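Local structure of amidohydrolase (Staphylococcus aureus, 3NUR) at residues 161-173 and 227-240. The protein is a putative metal-dependent amidohydrolase of the TIM-barrel type, probably hydrolysing carbon-nitrogen bonds other than peptide bonds in an as yet unidentified substrate. Numbering follows the deposited sequence. Where two conformers were deposited one is given.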
loop_
_atom_site.group_PDB
_atom_site.type_symbol
_atom_site.label_atom_id
_atom_site.label_comp_id
_atom_site.label_asym_id
_atom_site.label_seq_id
_atom_site.Cartn_x
_atom_site.Cartn_y
_atom_site.Cartn_z
ATOM N N ILE A 161 -1.009 -4.780 3.000
ATOM C CA ILE A 161 -0.132 -5.927 3.295
ATOM C C ILE A 161 1.309 -5.482 3.147
ATOM O O ILE A 161 1.689 -4.953 2.097
ATOM C CB ILE A 161 -0.404 -7.142 2.347
ATOM C CG1 ILE A 161 -1.844 -7.694 2.543
ATOM C CG2 ILE A 161 0.691 -8.262 2.553
ATOM C CD1 ILE A 161 -2.264 -8.779 1.553
HETATM N N MSE A 162 2.099 -5.695 4.196
HETATM C CA MSE A 162 3.508 -5.332 4.169
HETATM C C MSE A 162 4.374 -6.533 3.886
HETATM O O MSE A 162 4.245 -7.568 4.537
HETATM C CB MSE A 162 3.914 -4.681 5.495
HETATM C CG MSE A 162 3.731 -3.173 5.486
HETATM SE SE MSE A 162 3.985 -2.379 7.233
HETATM C CE MSE A 162 5.187 -3.792 8.075
ATOM N N GLY A 163 5.288 -6.368 2.946
ATOM C CA GLY A 163 6.251 -7.406 2.604
ATOM C C GLY A 163 5.643 -8.631 1.981
ATOM O O GLY A 163 4.780 -8.540 1.101
ATOM N N ARG A 164 6.114 -9.788 2.433
ATOM C CA ARG A 164 5.710 -11.055 1.865
ATOM C C ARG A 164 5.532 -12.119 2.950
ATOM O O ARG A 164 5.778 -11.869 4.137
ATOM C CB ARG A 164 6.725 -11.485 0.766
ATOM C CG ARG A 164 8.083 -11.923 1.282
ATOM C CD ARG A 164 9.267 -11.318 0.527
ATOM N NE ARG A 164 9.407 -9.864 0.679
ATOM C CZ ARG A 164 10.068 -9.248 1.662
ATOM N NH1 ARG A 164 10.170 -7.929 1.675
ATOM N NH2 ARG A 164 10.610 -9.949 2.651
ATOM N N ALA A 165 5.123 -13.308 2.536
ATOM C CA ALA A 165 4.947 -14.406 3.466
ATOM C C ALA A 165 6.314 -15.008 3.862
ATOM O O ALA A 165 7.323 -14.779 3.187
ATOM C CB ALA A 165 4.067 -15.468 2.818
ATOM N N GLN A 166 6.345 -15.800 4.944
ATOM C CA GLN A 166 7.570 -16.461 5.417
ATOM C C GLN A 166 8.152 -17.389 4.343
ATOM O O GLN A 166 9.363 -17.612 4.317
ATOM C CB GLN A 166 7.267 -17.245 6.719
ATOM C CG GLN A 166 8.485 -17.713 7.502
ATOM C CD GLN A 166 8.126 -18.447 8.780
ATOM O OE1 GLN A 166 8.664 -18.158 9.856
ATOM N NE2 GLN A 166 7.232 -19.432 8.695
ATOM N N ASP A 167 7.301 -17.907 3.441
ATOM C CA ASP A 167 7.761 -18.822 2.394
ATOM C C ASP A 167 7.843 -18.206 0.986
ATOM O O ASP A 167 7.993 -18.926 0.000
ATOM C CB ASP A 167 6.938 -20.121 2.421
ATOM C CG ASP A 167 5.438 -19.923 2.253
ATOM O OD1 ASP A 167 5.019 -18.808 1.859
ATOM O OD2 ASP A 167 4.683 -20.864 2.545
ATOM N N GLY A 168 7.751 -16.885 0.903
ATOM C CA GLY A 168 7.870 -16.205 -0.380
ATOM C C GLY A 168 6.743 -15.273 -0.757
ATOM O O GLY A 168 5.984 -14.799 0.094
ATOM N N PHE A 169 6.655 -14.985 -2.061
ATOM C CA PHE A 169 5.668 -14.058 -2.603
ATOM C C PHE A 169 4.264 -14.632 -2.583
ATOM O O PHE A 169 4.077 -15.853 -2.531
ATOM C CB PHE A 169 6.078 -13.614 -4.018
ATOM C CG PHE A 169 7.350 -12.792 -4.077
ATOM C CD1 PHE A 169 7.495 -11.645 -3.300
ATOM C CD2 PHE A 169 8.365 -13.118 -4.966
ATOM C CE1 PHE A 169 8.654 -10.852 -3.388
ATOM C CE2 PHE A 169 9.518 -12.321 -5.065
ATOM C CZ PHE A 169 9.647 -11.188 -4.281
ATOM N N LEU A 170 3.284 -13.729 -2.633
ATOM C CA LEU A 170 1.863 -14.065 -2.569
ATOM C C LEU A 170 1.228 -14.596 -3.878
ATOM O O LEU A 170 0.005 -14.765 -3.943
ATOM C CB LEU A 170 1.052 -12.943 -1.873
ATOM C CG LEU A 170 1.591 -12.442 -0.494
ATOM C CD1 LEU A 170 0.888 -11.160 -0.041
ATOM C CD2 LEU A 170 1.470 -13.504 0.606
ATOM N N ASP A 171 2.058 -14.887 -4.919
ATOM C CA ASP A 171 1.557 -15.513 -6.156
ATOM C C ASP A 171 1.349 -17.027 -5.964
ATOM O O ASP A 171 0.762 -17.688 -6.836
ATOM C CB ASP A 171 2.470 -15.237 -7.369
ATOM C CG ASP A 171 3.903 -15.711 -7.246
ATOM O OD1 ASP A 171 4.416 -15.777 -6.097
ATOM O OD2 ASP A 171 4.544 -15.929 -8.295
ATOM N N GLN A 172 1.854 -17.576 -4.853
ATOM C CA GLN A 172 1.730 -19.012 -4.543
ATOM C C GLN A 172 0.256 -19.395 -4.380
ATOM O O GLN A 172 -0.543 -18.591 -3.890
ATOM C CB GLN A 172 2.512 -19.362 -3.270
ATOM C CG GLN A 172 4.014 -19.255 -3.435
ATOM C CD GLN A 172 4.696 -19.463 -2.109
ATOM O OE1 GLN A 172 4.765 -20.581 -1.594
ATOM N NE2 GLN A 172 5.164 -18.385 -1.485
ATOM N N ASP A 173 -0.110 -20.598 -4.829
ATOM C CA ASP A 173 -1.502 -21.074 -4.782
ATOM C C ASP A 173 -2.214 -20.895 -3.440
ATOM O O ASP A 173 -3.377 -20.496 -3.428
ATOM C CB ASP A 173 -1.602 -22.543 -5.228
ATOM C CG ASP A 173 -1.291 -22.807 -6.694
ATOM O OD1 ASP A 173 -1.529 -21.906 -7.525
ATOM O OD2 ASP A 173 -0.845 -23.927 -7.011
ATOM N N ASP A 227 12.085 -4.743 -4.220
ATOM C CA ASP A 227 11.406 -5.956 -3.782
ATOM C C ASP A 227 9.877 -5.942 -3.996
ATOM O O ASP A 227 9.321 -6.884 -4.585
ATOM C CB ASP A 227 11.786 -6.239 -2.332
ATOM C CG ASP A 227 11.249 -7.531 -1.803
ATOM O OD1 ASP A 227 12.015 -8.517 -1.773
ATOM O OD2 ASP A 227 10.087 -7.537 -1.326
ATOM N N VAL A 228 9.197 -4.872 -3.548
ATOM C CA VAL A 228 7.737 -4.805 -3.701
ATOM C C VAL A 228 7.280 -4.721 -5.168
ATOM O O VAL A 228 6.252 -5.307 -5.510
ATOM C CB VAL A 228 7.072 -3.803 -2.732
ATOM C CG1 VAL A 228 7.541 -2.399 -3.012
ATOM C CG2 VAL A 228 5.549 -3.901 -2.773
ATOM N N GLY A 229 8.081 -4.080 -6.029
ATOM C CA GLY A 229 7.785 -4.009 -7.463
ATOM C C GLY A 229 7.829 -5.406 -8.063
ATOM O O GLY A 229 6.946 -5.795 -8.834
ATOM N N ILE A 230 8.858 -6.188 -7.683
ATOM C CA ILE A 230 9.011 -7.570 -8.164
ATOM C C ILE A 230 7.817 -8.408 -7.680
ATOM O O ILE A 230 7.246 -9.176 -8.467
ATOM C CB ILE A 230 10.413 -8.126 -7.765
ATOM C CG1 ILE A 230 11.524 -7.405 -8.586
ATOM C CG2 ILE A 230 10.504 -9.663 -7.903
ATOM C CD1 ILE A 230 12.996 -7.688 -8.143
ATOM N N HIS A 231 7.406 -8.224 -6.422
ATOM C CA HIS A 231 6.273 -8.910 -5.815
ATOM C C HIS A 231 4.993 -8.586 -6.608
ATOM O O HIS A 231 4.281 -9.500 -6.998
ATOM C CB HIS A 231 6.105 -8.461 -4.352
ATOM C CG HIS A 231 5.199 -9.341 -3.534
ATOM N ND1 HIS A 231 5.095 -9.169 -2.176
ATOM C CD2 HIS A 231 4.419 -10.394 -3.900
ATOM C CE1 HIS A 231 4.257 -10.111 -1.750
ATOM N NE2 HIS A 231 3.800 -10.848 -2.756
ATOM N N ALA A 232 4.740 -7.299 -6.910
ATOM C CA ALA A 232 3.556 -6.936 -7.682
ATOM C C ALA A 232 3.584 -7.601 -9.078
ATOM O O ALA A 232 2.551 -8.071 -9.521
ATOM C CB ALA A 232 3.429 -5.418 -7.801
ATOM N N ILE A 233 4.763 -7.666 -9.744
ATOM C CA ILE A 233 4.894 -8.314 -11.059
ATOM C C ILE A 233 4.570 -9.806 -10.948
ATOM O O ILE A 233 3.877 -10.321 -11.807
ATOM C CB ILE A 233 6.270 -8.027 -11.717
ATOM C CG1 ILE A 233 6.396 -6.509 -12.023
ATOM C CG2 ILE A 233 6.426 -8.846 -13.019
ATOM C CD1 ILE A 233 7.895 -6.038 -12.106
ATOM N N HIS A 234 5.032 -10.486 -9.878
ATOM C CA HIS A 234 4.701 -11.901 -9.654
ATOM C C HIS A 234 3.173 -12.089 -9.670
ATOM O O HIS A 234 2.668 -13.044 -10.257
ATOM C CB HIS A 234 5.226 -12.353 -8.278
ATOM C CG HIS A 234 6.594 -12.944 -8.322
ATOM N ND1 HIS A 234 6.787 -14.311 -8.198
ATOM C CD2 HIS A 234 7.799 -12.336 -8.432
ATOM C CE1 HIS A 234 8.097 -14.497 -8.249
ATOM N NE2 HIS A 234 8.751 -13.338 -8.401
ATOM N N LEU A 235 2.448 -11.169 -9.019
ATOM C CA LEU A 235 0.988 -11.241 -8.918
ATOM C C LEU A 235 0.329 -11.167 -10.293
ATOM O O LEU A 235 -0.536 -11.971 -10.608
ATOM C CB LEU A 235 0.444 -10.157 -7.971
ATOM C CG LEU A 235 1.020 -10.139 -6.527
ATOM C CD1 LEU A 235 0.316 -9.075 -5.675
ATOM C CD2 LEU A 235 0.883 -11.495 -5.838
ATOM N N VAL A 236 0.824 -10.283 -11.149
ATOM C CA VAL A 236 0.327 -10.137 -12.512
ATOM C C VAL A 236 0.655 -11.388 -13.340
ATOM O O VAL A 236 -0.241 -11.929 -13.976
ATOM C CB VAL A 236 0.878 -8.837 -13.159
ATOM C CG1 VAL A 236 0.634 -8.807 -14.667
ATOM C CG2 VAL A 236 0.291 -7.598 -12.484
ATOM N N LEU A 237 1.935 -11.805 -13.364
ATOM C CA LEU A 237 2.400 -12.961 -14.145
ATOM C C LEU A 237 1.728 -14.279 -13.769
ATOM O O LEU A 237 1.568 -15.141 -14.638
ATOM C CB LEU A 237 3.943 -13.099 -14.107
ATOM C CG LEU A 237 4.757 -11.906 -14.625
ATOM C CD1 LEU A 237 6.247 -12.171 -14.484
ATOM C CD2 LEU A 237 4.391 -11.544 -16.081
ATOM N N SER A 238 1.309 -14.414 -12.497
ATOM C CA SER A 238 0.615 -15.625 -12.010
ATOM C C SER A 238 -0.870 -15.708 -12.462
ATOM O O SER A 238 -1.526 -16.722 -12.199
ATOM C CB SER A 238 0.707 -15.739 -10.494
ATOM O OG SER A 238 -0.166 -14.831 -9.839
ATOM N N GLY A 239 -1.381 -14.641 -13.089
ATOM C CA GLY A 239 -2.755 -14.592 -13.593
ATOM C C GLY A 239 -3.859 -14.253 -12.611
ATOM O O GLY A 239 -5.043 -14.471 -12.913
ATOM N N ILE A 240 -3.502 -13.651 -11.459
ATOM C CA ILE A 240 -4.469 -13.253 -10.422
ATOM C C ILE A 240 -5.558 -12.327 -11.027
ATOM O O ILE A 240 -6.743 -12.487 -10.726
ATOM C CB ILE A 240 -3.725 -12.573 -9.225
ATOM C CG1 ILE A 240 -3.121 -13.650 -8.271
ATOM C CG2 ILE A 240 -4.641 -11.572 -8.456
ATOM C CD1 ILE A 240 -2.184 -13.103 -7.211
HETATM O O HOH W 1 5.270 -6.390 -0.412
HETATM O O HOH W 2 -1.264 -16.739 -8.058
#
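Asp227 meets Arg164 through one carboxylate oxygen: OD2 lies 3.0 Å from NH1 of Arg164 in a salt bridge and also faces its NE, both hydrogen bonds weak and bent. The guanidinium and carboxylate planes stand 78° apart instead of lying side by side, and Arg164 has a further partner in the carbonyl of Pro195. Ile230 CG2 adds an apolar touch at CE2 and CZ of the Phe169 ring. His231 meets Gly163, Arg164, Phe169 and Leu170. Its CG lies anti to the backbone N (chi1 -165°), which carries the imidazole in beneath the loop, where NE2 accepts the backbone N-H of Leu170 at 2.9 Å in a nearly straight bond (172°), the donor tilted out of the ring plane. A water bound to the carbonyl O of Gly163 sits 3.3 Å from ND1 of the same ring. Phe169 lays CD1 over one face of the imidazole, 3.3 Å from His231 CG, while His231 CA makes a CH-pi contact with the phenyl face. His234 presents its ring face to Phe169 CD2 and donates a hydrogen bond from ND1 to Asp171 OD2 (2.8 Å); the oxygen lies near the imidazole plane but is approached from above its own carboxylate plane. Leu235 CD2 packs under the Leu170-Asp171 peptide, and Phe179 of helix 176-185 touches both leucines. At Ser238, just before the Schellman motif at Gly239, a water donates to OG and to the carbonyl O of Asp171. The contact thus fastens the loop after barrel strand 159-162 to outer helix 223-237; Gly163, about 11 Å from the calcium, pairs through its backbone with the calcium ligand His192. A histidine's partners hint at its ionisation: accepting an N-H, His231 is probably neutral with its proton on ND1, whereas Asp171 would favour a positive His234.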